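Local coordinates for Galactose/lactose metabolism regulatory protein GAL80 (Saccharomyces cerevisiae, PDB 3BTV), which represses the yeast galactose and lactose metabolic genes by binding the activator GAL4 and blocking its transcriptional activation when no inducing sugar is present, at residues 91-96 with 107-112; 171-176 with 320-325; 186-191 with 259-264. The protein carries 1 engineered substitution. All blocks are in the same frame, centred on the assembly; numbering follows the deposited sequence.

Contact 1: residues 91-96 with 107-112; sequences DMIVIA and MPLLEF
Ile93, on strand 92-95, meets Leu109 of helix 102-112 in the first half of a beta-alpha-beta crossover: strand 92-95 leads through this helix to strand 121-125, its parallel neighbour in the Rossmann-fold sheet. Ile93 points its side chain at the helix. CG1 stands anti to the carbonyl carbon (chi1 -71°) and chi2 is extended, which carries CD1 out from the sheet and alongside Leu109, the two side chains sliding past each other in opposite directions. CD1 of Ile93 ends 3.6 Å from Leu109 CD2, while Ile93 CG2, the other branch, lies 4.2 Å from Leu109 CD1. Two residues on, Ile95 faces the helix again and reaches toward Leu109 tip to tip. Leu109 therefore spreads its two methyls over two strand residues, and it also touches Leu81 of helix 81-86. Both isoleucines also touch Leu122 of strand 121-125, the strand to which the crossover leads. The contact is buried and wholly apolar, and toward the C-terminal end of the strand Ile95 CD1 comes to 4.1 Å from Leu109 CD1.

Contact 2: residues 171-176 with 320-325; sequences GYIGDI and LVLYYS
The ring of Tyr172 and the isobutyl group of Leu322 cross at a slant, the nearest ring atoms being CD2 and CE2. Leu322 CD1 sits 3.4 Å from Tyr172 CE2 and 3.6 Å from Tyr172 CD2, a snug methyl-to-ring approach. The second methyl of the leucine serves the next residue: Leu322 CD2 is 3.8 Å from Ile173 CG2, and there the two side chains stand at about a right angle. Ile173 can offer that methyl because CG2 lies anti to the carbonyl carbon while CG1 takes the place between N and C (chi1 74°). Leu322 thus drives both of its branches into the turn, one onto Tyr172 and one onto Ile173.

The loop carrying the two residues is where helix 159-169 ends. Gly171, with positive phi, is the C-prime residue of a Schellman motif, in which Tyr172 N bonds to Leu167 O and Gly171 N to Ile168 O; Gly174 N then returns to Gly171 O at 3.1 Å. Leu322 belongs to strand 319-324, near one edge of the large mixed sheet of the C-terminal domain, and also touches Leu167. The contact therefore fastens the end of the helix to the sheet.

At the far end of the ring, Tyr172 OH is hydrogen-bonded to Glu354 OE1 of the neighbouring strand 352-356. Arg304, the engineered residue, makes a cation-pi contact with the ring and a bond from NH1 to Tyr172 O. Across the two segments everything is apolar, with no hydrogen bond, so shape and van der Waals packing hold the leucine here, while the position of the tyrosine hydroxyl is probably steadied by Glu354.

Contact 3: residues 186-191 with 259-264; sequences GWYGYE and KTVPDH
Lys259 NZ is gripped by several oxygens, and the chain leading to it passes Tyr188. Within its own segment the ammonium bonds to Val261 O at 2.7 Å, almost straight out from the carbonyl (C=O...N angle 164°), and makes a salt bridge to Asp263 OD2 at 2.9 Å, meeting that oxygen on its anti side and 18° out of the carboxylate plane. The lysine gets there by starting extended and then bending at chi3 and chi4, which curls the amine back over its own loop. From outside, Asn238 OD1 gives NZ a further hydrogen bond and Ile240 O a weak one, while Asp263 is held in turn, OD2 accepting from Ile240 N and OD1 from Asn239 N.

Tyr188 packs against the aliphatic part of the lysine. Its side chain and that of Lys259 cross at about a right angle, with Tyr188 CD2 4.0 Å from Lys259 CD.

Asp263 and His264 together face Phe237 in a classic beta bulge, where the loop runs into strand 264-271 of the large mixed sheet. On the other side, the 186-191 loop has just left strand 176-184 of the same sheet, so two connections from the sheet of the C-terminal domain come together at this point.

The tyrosine hangs with CG anti to the carbonyl carbon (chi1 -61°), and its ring crosses Val261 at a slant, Val261 CG2 lying 3.6 Å from Tyr188 CE2. Pro262 O approaches the root of the side chain, 3.7 Å from Tyr188 CB. Beyond the valine, Tyr188 OH bonds to Ile200 O. The tightest approach between the loops is backbone to side chain: Tyr188 O lies 3.2 Å from Asp263 CB.

Overall arrangement
Contact 1 lies in the Rossmann-fold half of the chain, and contacts 2 and 3 belong to the C-terminal domain with its large mixed sheet. Contacts 1 and 2 sit on opposite sides of the chain's centre, their own centres about 43 Å apart. Contact 3 is about 32 Å from contact 1 and 35 Å from contact 2, centre to centre; even the nearest atoms of contacts 2 and 3 are about 20 Å apart. Along the sequence contact 1 is complete before the others begin, and both segments of contact 3 fall between those of contact 2. The second subunit touches the segments of contacts 2 and 3: Tyr190 packs on Thr302 of that subunit, and the poorly ordered Ser325 probably on its Thr288.

Contact 1: residues 91-96 with 107-112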
loop_
_atom_site.group_PDB
_atom_site.type_symbol
_atom_site.label_atom_id
_atom_site.label_comp_id
_atom_site.label_asym_id
_atom_site.label_seq_id
_atom_site.Cartn_x
_atom_site.Cartn_y
_atom_site.Cartn_z
ATOM N N ASP B 91 -14.511 -19.336 -38.676
ATOM C CA ASP B 91 -13.320 -18.505 -38.843
ATOM C C ASP B 91 -12.701 -18.127 -37.499
ATOM O O ASP B 91 -11.478 -18.078 -37.351
ATOM C CB ASP B 91 -13.666 -17.235 -39.613
ATOM C CG ASP B 91 -14.352 -17.523 -40.926
ATOM O OD1 ASP B 91 -14.035 -18.559 -41.550
ATOM O OD2 ASP B 91 -15.206 -16.708 -41.335
ATOM N N MET B 92 -13.556 -17.842 -36.526
ATOM C CA MET B 92 -13.096 -17.507 -35.188
ATOM C C MET B 92 -13.775 -18.369 -34.135
ATOM O O MET B 92 -15.004 -18.427 -34.068
ATOM C CB MET B 92 -13.347 -16.032 -34.880
ATOM C CG MET B 92 -13.086 -15.678 -33.415
ATOM S SD MET B 92 -13.308 -13.927 -33.005
ATOM C CE MET B 92 -11.895 -13.218 -33.831
ATOM N N ILE B 93 -12.975 -19.036 -33.312
ATOM C CA ILE B 93 -13.522 -19.828 -32.217
ATOM C C ILE B 93 -13.434 -19.041 -30.916
ATOM O O ILE B 93 -12.391 -18.470 -30.595
ATOM C CB ILE B 93 -12.808 -21.188 -32.077
ATOM C CG1 ILE B 93 -13.180 -22.100 -33.252
ATOM C CG2 ILE B 93 -13.174 -21.852 -30.764
ATOM C CD1 ILE B 93 -12.374 -23.383 -33.322
ATOM N N VAL B 94 -14.546 -18.992 -30.189
ATOM C CA VAL B 94 -14.587 -18.328 -28.894
ATOM C C VAL B 94 -14.855 -19.355 -27.804
ATOM O O VAL B 94 -15.816 -20.113 -27.886
ATOM C CB VAL B 94 -15.690 -17.258 -28.839
ATOM C CG1 VAL B 94 -15.616 -16.498 -27.525
ATOM C CG2 VAL B 94 -15.553 -16.304 -30.006
ATOM N N ILE B 95 -13.993 -19.396 -26.797
ATOM C CA ILE B 95 -14.208 -20.273 -25.652
ATOM C C ILE B 95 -14.631 -19.437 -24.447
ATOM O O ILE B 95 -13.836 -18.663 -23.905
ATOM C CB ILE B 95 -12.949 -21.076 -25.297
ATOM C CG1 ILE B 95 -12.796 -22.275 -26.230
ATOM C CG2 ILE B 95 -13.028 -21.588 -23.877
ATOM C CD1 ILE B 95 -12.277 -21.923 -27.588
ATOM N N ALA B 96 -15.891 -19.578 -24.041
ATOM C CA ALA B 96 -16.403 -18.843 -22.885
ATOM C C ALA B 96 -16.994 -19.804 -21.855
ATOM O O ALA B 96 -18.180 -19.744 -21.524
ATOM C CB ALA B 96 -17.425 -17.802 -23.316
ATOM N N MET B 107 -7.234 -27.987 -25.801
ATOM C CA MET B 107 -6.187 -28.857 -26.350
ATOM C C MET B 107 -6.680 -29.748 -27.489
ATOM O O MET B 107 -6.124 -29.701 -28.589
ATOM C CB MET B 107 -5.481 -29.670 -25.254
ATOM C CG MET B 107 -4.727 -28.812 -24.244
ATOM S SD MET B 107 -3.611 -27.590 -24.979
ATOM C CE MET B 107 -2.151 -28.575 -25.287
ATOM N N PRO B 108 -7.732 -30.552 -27.236
ATOM C CA PRO B 108 -8.309 -31.405 -28.282
ATOM C C PRO B 108 -8.897 -30.563 -29.404
ATOM O O PRO B 108 -8.776 -30.909 -30.577
ATOM C CB PRO B 108 -9.434 -32.149 -27.549
ATOM C CG PRO B 108 -9.087 -32.050 -26.090
ATOM C CD PRO B 108 -8.411 -30.729 -25.940
ATOM N N LEU B 109 -9.537 -29.459 -29.035
ATOM C CA LEU B 109 -10.133 -28.554 -30.011
ATOM C C LEU B 109 -9.084 -28.063 -31.011
ATOM O O LEU B 109 -9.303 -28.089 -32.218
ATOM C CB LEU B 109 -10.787 -27.364 -29.292
ATOM C CG LEU B 109 -11.628 -26.381 -30.119
ATOM C CD1 LEU B 109 -12.665 -25.697 -29.241
ATOM C CD2 LEU B 109 -10.748 -25.346 -30.810
ATOM N N LEU B 110 -7.947 -27.603 -30.497
ATOM C CA LEU B 110 -6.875 -27.129 -31.363
ATOM C C LEU B 110 -6.400 -28.245 -32.285
ATOM O O LEU B 110 -6.027 -28.001 -33.432
ATOM C CB LEU B 110 -5.704 -26.603 -30.538
ATOM C CG LEU B 110 -5.799 -25.147 -30.099
ATOM C CD1 LEU B 110 -4.713 -24.832 -29.099
ATOM C CD2 LEU B 110 -5.711 -24.221 -31.314
ATOM N N GLU B 111 -6.418 -29.473 -31.781
ATOM C CA GLU B 111 -5.990 -30.610 -32.586
ATOM C C GLU B 111 -6.971 -30.894 -33.720
ATOM O O GLU B 111 -6.561 -31.026 -34.872
ATOM C CB GLU B 111 -5.777 -31.852 -31.721
ATOM C CG GLU B 111 -5.068 -32.988 -32.445
ATOM C CD GLU B 111 -3.643 -32.634 -32.839
ATOM O OE1 GLU B 111 -3.178 -31.534 -32.469
ATOM O OE2 GLU B 111 -2.985 -33.456 -33.516
ATOM N N PHE B 112 -8.261 -30.987 -33.396
ATOM C CA PHE B 112 -9.285 -31.203 -34.419
ATOM C C PHE B 112 -9.338 -29.995 -35.351
ATOM O O PHE B 112 -9.713 -30.104 -36.517
ATOM C CB PHE B 112 -10.665 -31.412 -33.784
ATOM C CG PHE B 112 -10.754 -32.617 -32.886
ATOM C CD1 PHE B 112 -11.010 -32.469 -31.530
ATOM C CD2 PHE B 112 -10.594 -33.897 -33.399
ATOM C CE1 PHE B 112 -11.099 -33.574 -30.700
ATOM C CE2 PHE B 112 -10.681 -35.006 -32.577
ATOM C CZ PHE B 112 -10.934 -34.846 -31.226
#

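Contact 2: residues 171-176 with 320-325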
loop_
_atom_site.group_PDB
_atom_site.type_symbol
_atom_site.label_atom_id
_atom_site.label_comp_id
_atom_site.label_asym_id
_atom_site.label_seq_id
_atom_site.Cartn_x
_atom_site.Cartn_y
_atom_site.Cartn_z
ATOM N N GLY B 171 2.911 12.727 -21.772
ATOM C CA GLY B 171 3.635 13.583 -20.851
ATOM C C GLY B 171 2.766 14.441 -19.957
ATOM O O GLY B 171 3.286 15.275 -19.209
ATOM N N TYR B 172 1.453 14.237 -20.017
ATOM C CA TYR B 172 0.531 15.077 -19.256
ATOM C C TYR B 172 0.750 15.008 -17.755
ATOM O O TYR B 172 0.451 15.964 -17.049
ATOM C CB TYR B 172 -0.915 14.700 -19.564
ATOM C CG TYR B 172 -1.926 15.785 -19.296
ATOM C CD1 TYR B 172 -2.023 16.891 -20.135
ATOM C CD2 TYR B 172 -2.815 15.685 -18.227
ATOM C CE1 TYR B 172 -2.963 17.878 -19.903
ATOM C CE2 TYR B 172 -3.768 16.667 -17.990
ATOM C CZ TYR B 172 -3.836 17.759 -18.834
ATOM O OH TYR B 172 -4.766 18.744 -18.614
ATOM N N ILE B 173 1.236 13.878 -17.243
ATOM C CA ILE B 173 1.474 13.808 -15.798
ATOM C C ILE B 173 2.949 13.904 -15.418
ATOM O O ILE B 173 3.287 13.948 -14.243
ATOM C CB ILE B 173 0.784 12.609 -15.111
ATOM C CG1 ILE B 173 1.493 11.304 -15.420
ATOM C CG2 ILE B 173 -0.723 12.525 -15.482
ATOM C CD1 ILE B 173 1.032 10.188 -14.479
ATOM N N GLY B 174 3.811 14.014 -16.420
ATOM C CA GLY B 174 5.243 14.077 -16.189
ATOM C C GLY B 174 5.743 12.650 -16.025
ATOM O O GLY B 174 5.113 11.712 -16.518
ATOM N N ASP B 175 6.866 12.478 -15.345
ATOM C CA ASP B 175 7.339 11.147 -15.013
ATOM C C ASP B 175 6.526 10.578 -13.861
ATOM O O ASP B 175 6.107 11.324 -12.984
ATOM C CB ASP B 175 8.787 11.218 -14.588
ATOM C CG ASP B 175 9.674 11.742 -15.690
ATOM O OD1 ASP B 175 9.360 11.453 -16.864
ATOM O OD2 ASP B 175 10.661 12.450 -15.385
ATOM N N ILE B 176 6.333 9.264 -13.840
ATOM C CA ILE B 176 5.636 8.639 -12.718
ATOM C C ILE B 176 6.567 8.513 -11.513
ATOM O O ILE B 176 7.608 7.876 -11.590
ATOM C CB ILE B 176 5.052 7.275 -13.092
ATOM C CG1 ILE B 176 4.270 7.399 -14.404
ATOM C CG2 ILE B 176 4.158 6.746 -11.945
ATOM C CD1 ILE B 176 3.381 6.210 -14.728
ATOM N N LEU B 320 -12.312 8.729 -14.128
ATOM C CA LEU B 320 -10.919 9.189 -14.256
ATOM C C LEU B 320 -10.787 10.669 -13.874
ATOM O O LEU B 320 -11.504 11.542 -14.395
ATOM C CB LEU B 320 -10.388 8.970 -15.677
ATOM C CG LEU B 320 -9.033 9.605 -16.050
ATOM C CD1 LEU B 320 -7.885 8.992 -15.266
ATOM C CD2 LEU B 320 -8.780 9.443 -17.529
ATOM N N VAL B 321 -9.867 10.943 -12.965
ATOM C CA VAL B 321 -9.643 12.295 -12.473
ATOM C C VAL B 321 -8.177 12.706 -12.613
ATOM O O VAL B 321 -7.275 11.942 -12.274
ATOM C CB VAL B 321 -10.032 12.413 -10.988
ATOM C CG1 VAL B 321 -10.007 13.867 -10.562
ATOM C CG2 VAL B 321 -11.434 11.826 -10.742
ATOM N N LEU B 322 -7.955 13.928 -13.083
ATOM C CA LEU B 322 -6.624 14.508 -13.186
ATOM C C LEU B 322 -6.559 15.769 -12.366
ATOM O O LEU B 322 -7.460 16.617 -12.443
ATOM C CB LEU B 322 -6.313 14.879 -14.633
ATOM C CG LEU B 322 -5.830 13.776 -15.555
ATOM C CD1 LEU B 322 -5.927 14.290 -16.969
ATOM C CD2 LEU B 322 -4.394 13.405 -15.197
ATOM N N TYR B 323 -5.458 15.918 -11.634
ATOM C CA TYR B 323 -5.287 17.018 -10.687
ATOM C C TYR B 323 -3.964 17.699 -10.914
ATOM O O TYR B 323 -2.916 17.038 -10.978
ATOM C CB TYR B 323 -5.225 16.520 -9.250
ATOM C CG TYR B 323 -6.281 15.560 -8.789
ATOM C CD1 TYR B 323 -7.352 16.006 -8.028
ATOM C CD2 TYR B 323 -6.167 14.198 -9.036
ATOM C CE1 TYR B 323 -8.306 15.134 -7.557
ATOM C CE2 TYR B 323 -7.108 13.311 -8.555
ATOM C CZ TYR B 323 -8.181 13.788 -7.820
ATOM O OH TYR B 323 -9.148 12.927 -7.355
ATOM N N TYR B 324 -4.012 19.023 -10.976
ATOM C CA TYR B 324 -2.832 19.861 -11.107
ATOM C C TYR B 324 -2.832 20.915 -10.005
ATOM O O TYR B 324 -3.897 21.354 -9.560
ATOM C CB TYR B 324 -2.830 20.569 -12.465
ATOM C CG TYR B 324 -1.875 21.743 -12.498
ATOM C CD1 TYR B 324 -0.522 21.561 -12.753
ATOM C CD2 TYR B 324 -2.322 23.033 -12.244
ATOM C CE1 TYR B 324 0.356 22.633 -12.769
ATOM C CE2 TYR B 324 -1.454 24.109 -12.257
ATOM C CZ TYR B 324 -0.119 23.906 -12.521
ATOM O OH TYR B 324 0.740 24.983 -12.533
ATOM N N SER B 325 -1.647 21.342 -9.577
ATOM C CA SER B 325 -1.554 22.414 -8.586
ATOM C C SER B 325 -0.434 23.420 -8.853
ATOM O O SER B 325 0.583 23.090 -9.460
ATOM C CB SER B 325 -1.410 21.830 -7.182
ATOM O OG SER B 325 -0.226 21.063 -7.068
#

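Contact 3: residues 186-191 with 259-264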
loop_
_atom_site.group_PDB
_atom_site.type_symbol
_atom_site.label_atom_id
_atom_site.label_comp_id
_atom_site.label_asym_id
_atom_site.label_seq_id
_atom_site.Cartn_x
_atom_site.Cartn_y
_atom_site.Cartn_z
ATOM N N GLY B 186 -14.681 -8.811 -3.884
ATOM C CA GLY B 186 -16.117 -8.999 -3.786
ATOM C C GLY B 186 -16.624 -10.172 -2.966
ATOM O O GLY B 186 -17.386 -9.996 -2.011
ATOM N N TRP B 187 -16.215 -11.375 -3.343
ATOM C CA TRP B 187 -16.893 -12.573 -2.849
ATOM C C TRP B 187 -16.068 -13.403 -1.870
ATOM O O TRP B 187 -16.503 -14.457 -1.405
ATOM C CB TRP B 187 -17.340 -13.425 -4.035
ATOM C CG TRP B 187 -17.926 -12.588 -5.119
ATOM C CD1 TRP B 187 -19.113 -11.916 -5.081
ATOM C CD2 TRP B 187 -17.345 -12.307 -6.399
ATOM N NE1 TRP B 187 -19.312 -11.240 -6.261
ATOM C CE2 TRP B 187 -18.243 -11.462 -7.088
ATOM C CE3 TRP B 187 -16.157 -12.691 -7.032
ATOM C CZ2 TRP B 187 -17.991 -10.995 -8.379
ATOM C CZ3 TRP B 187 -15.909 -12.226 -8.316
ATOM C CH2 TRP B 187 -16.823 -11.387 -8.974
ATOM N N TYR B 188 -14.889 -12.902 -1.536
ATOM C CA TYR B 188 -13.944 -13.668 -0.750
ATOM C C TYR B 188 -13.769 -13.081 0.647
ATOM O O TYR B 188 -12.678 -13.106 1.217
ATOM C CB TYR B 188 -12.624 -13.726 -1.504
ATOM C CG TYR B 188 -12.745 -14.398 -2.854
ATOM C CD1 TYR B 188 -12.369 -13.747 -4.033
ATOM C CD2 TYR B 188 -13.250 -15.688 -2.949
ATOM C CE1 TYR B 188 -12.479 -14.381 -5.263
ATOM C CE2 TYR B 188 -13.372 -16.321 -4.163
ATOM C CZ TYR B 188 -12.980 -15.686 -5.309
ATOM O OH TYR B 188 -13.116 -16.380 -6.491
ATOM N N GLY B 189 -14.857 -12.535 1.183
ATOM C CA GLY B 189 -14.869 -11.982 2.523
ATOM C C GLY B 189 -15.450 -12.988 3.501
ATOM O O GLY B 189 -15.413 -14.192 3.250
ATOM N N TYR B 190 -15.999 -12.500 4.611
ATOM C CA TYR B 190 -16.521 -13.382 5.661
ATOM C C TYR B 190 -17.810 -14.118 5.279
ATOM O O TYR B 190 -18.363 -14.872 6.077
ATOM C CB TYR B 190 -16.760 -12.584 6.942
ATOM C CG TYR B 190 -15.508 -11.982 7.528
ATOM C CD1 TYR B 190 -15.159 -10.658 7.276
ATOM C CD2 TYR B 190 -14.672 -12.741 8.335
ATOM C CE1 TYR B 190 -14.007 -10.109 7.823
ATOM C CE2 TYR B 190 -13.529 -12.211 8.882
ATOM C CZ TYR B 190 -13.195 -10.894 8.624
ATOM O OH TYR B 190 -12.049 -10.367 9.172
ATOM N N GLU B 191 -18.291 -13.907 4.062
ATOM C CA GLU B 191 -19.574 -14.482 3.681
ATOM C C GLU B 191 -19.623 -14.948 2.235
ATOM O O GLU B 191 -18.946 -14.401 1.360
ATOM C CB GLU B 191 -20.706 -13.482 3.928
ATOM C CG GLU B 191 -20.972 -13.162 5.388
ATOM C CD GLU B 191 -21.842 -11.927 5.548
ATOM O OE1 GLU B 191 -22.099 -11.245 4.534
ATOM O OE2 GLU B 191 -22.269 -11.633 6.682
ATOM N N LYS B 259 -13.135 -22.285 2.392
ATOM C CA LYS B 259 -12.541 -21.596 1.261
ATOM C C LYS B 259 -11.051 -21.900 1.275
ATOM O O LYS B 259 -10.393 -21.756 2.307
ATOM C CB LYS B 259 -12.784 -20.085 1.384
ATOM C CG LYS B 259 -12.145 -19.222 0.300
ATOM C CD LYS B 259 -12.564 -17.746 0.423
ATOM C CE LYS B 259 -11.988 -17.071 1.688
ATOM N NZ LYS B 259 -10.536 -17.396 1.944
ATOM N N THR B 260 -10.505 -22.332 0.146
ATOM C CA THR B 260 -9.054 -22.477 0.081
ATOM C C THR B 260 -8.386 -21.392 -0.771
ATOM O O THR B 260 -7.164 -21.310 -0.813
ATOM C CB THR B 260 -8.638 -23.870 -0.410
ATOM O OG1 THR B 260 -9.278 -24.145 -1.661
ATOM C CG2 THR B 260 -9.037 -24.933 0.617
ATOM N N VAL B 261 -9.182 -20.569 -1.455
ATOM C CA VAL B 261 -8.623 -19.410 -2.167
ATOM C C VAL B 261 -8.365 -18.220 -1.213
ATOM O O VAL B 261 -8.941 -18.147 -0.126
ATOM C CB VAL B 261 -9.515 -18.986 -3.356
ATOM C CG1 VAL B 261 -9.624 -20.124 -4.370
ATOM C CG2 VAL B 261 -10.887 -18.575 -2.866
ATOM N N PRO B 262 -7.493 -17.277 -1.616
ATOM C CA PRO B 262 -7.102 -16.197 -0.698
ATOM C C PRO B 262 -8.208 -15.182 -0.409
ATOM O O PRO B 262 -9.103 -14.972 -1.227
ATOM C CB PRO B 262 -5.970 -15.492 -1.452
ATOM C CG PRO B 262 -5.521 -16.475 -2.489
ATOM C CD PRO B 262 -6.740 -17.216 -2.881
ATOM N N ASP B 263 -8.128 -14.553 0.758
ATOM C CA ASP B 263 -9.004 -13.436 1.106
ATOM C C ASP B 263 -8.257 -12.110 1.213
ATOM O O ASP B 263 -8.863 -11.080 1.516
ATOM C CB ASP B 263 -9.725 -13.700 2.423
ATOM C CG ASP B 263 -8.850 -14.407 3.420
ATOM O OD1 ASP B 263 -7.915 -13.770 3.943
ATOM O OD2 ASP B 263 -9.095 -15.609 3.660
ATOM N N HIS B 264 -6.947 -12.122 0.997
ATOM C CA HIS B 264 -6.212 -10.846 0.941
ATOM C C HIS B 264 -4.905 -10.988 0.202
ATOM O O HIS B 264 -4.247 -12.022 0.282
ATOM C CB HIS B 264 -5.920 -10.296 2.331
ATOM C CG HIS B 264 -5.811 -8.805 2.376
ATOM N ND1 HIS B 264 -4.632 -8.133 2.125
ATOM C CD2 HIS B 264 -6.729 -7.852 2.654
ATOM C CE1 HIS B 264 -4.830 -6.831 2.246
ATOM N NE2 HIS B 264 -6.095 -6.632 2.586
#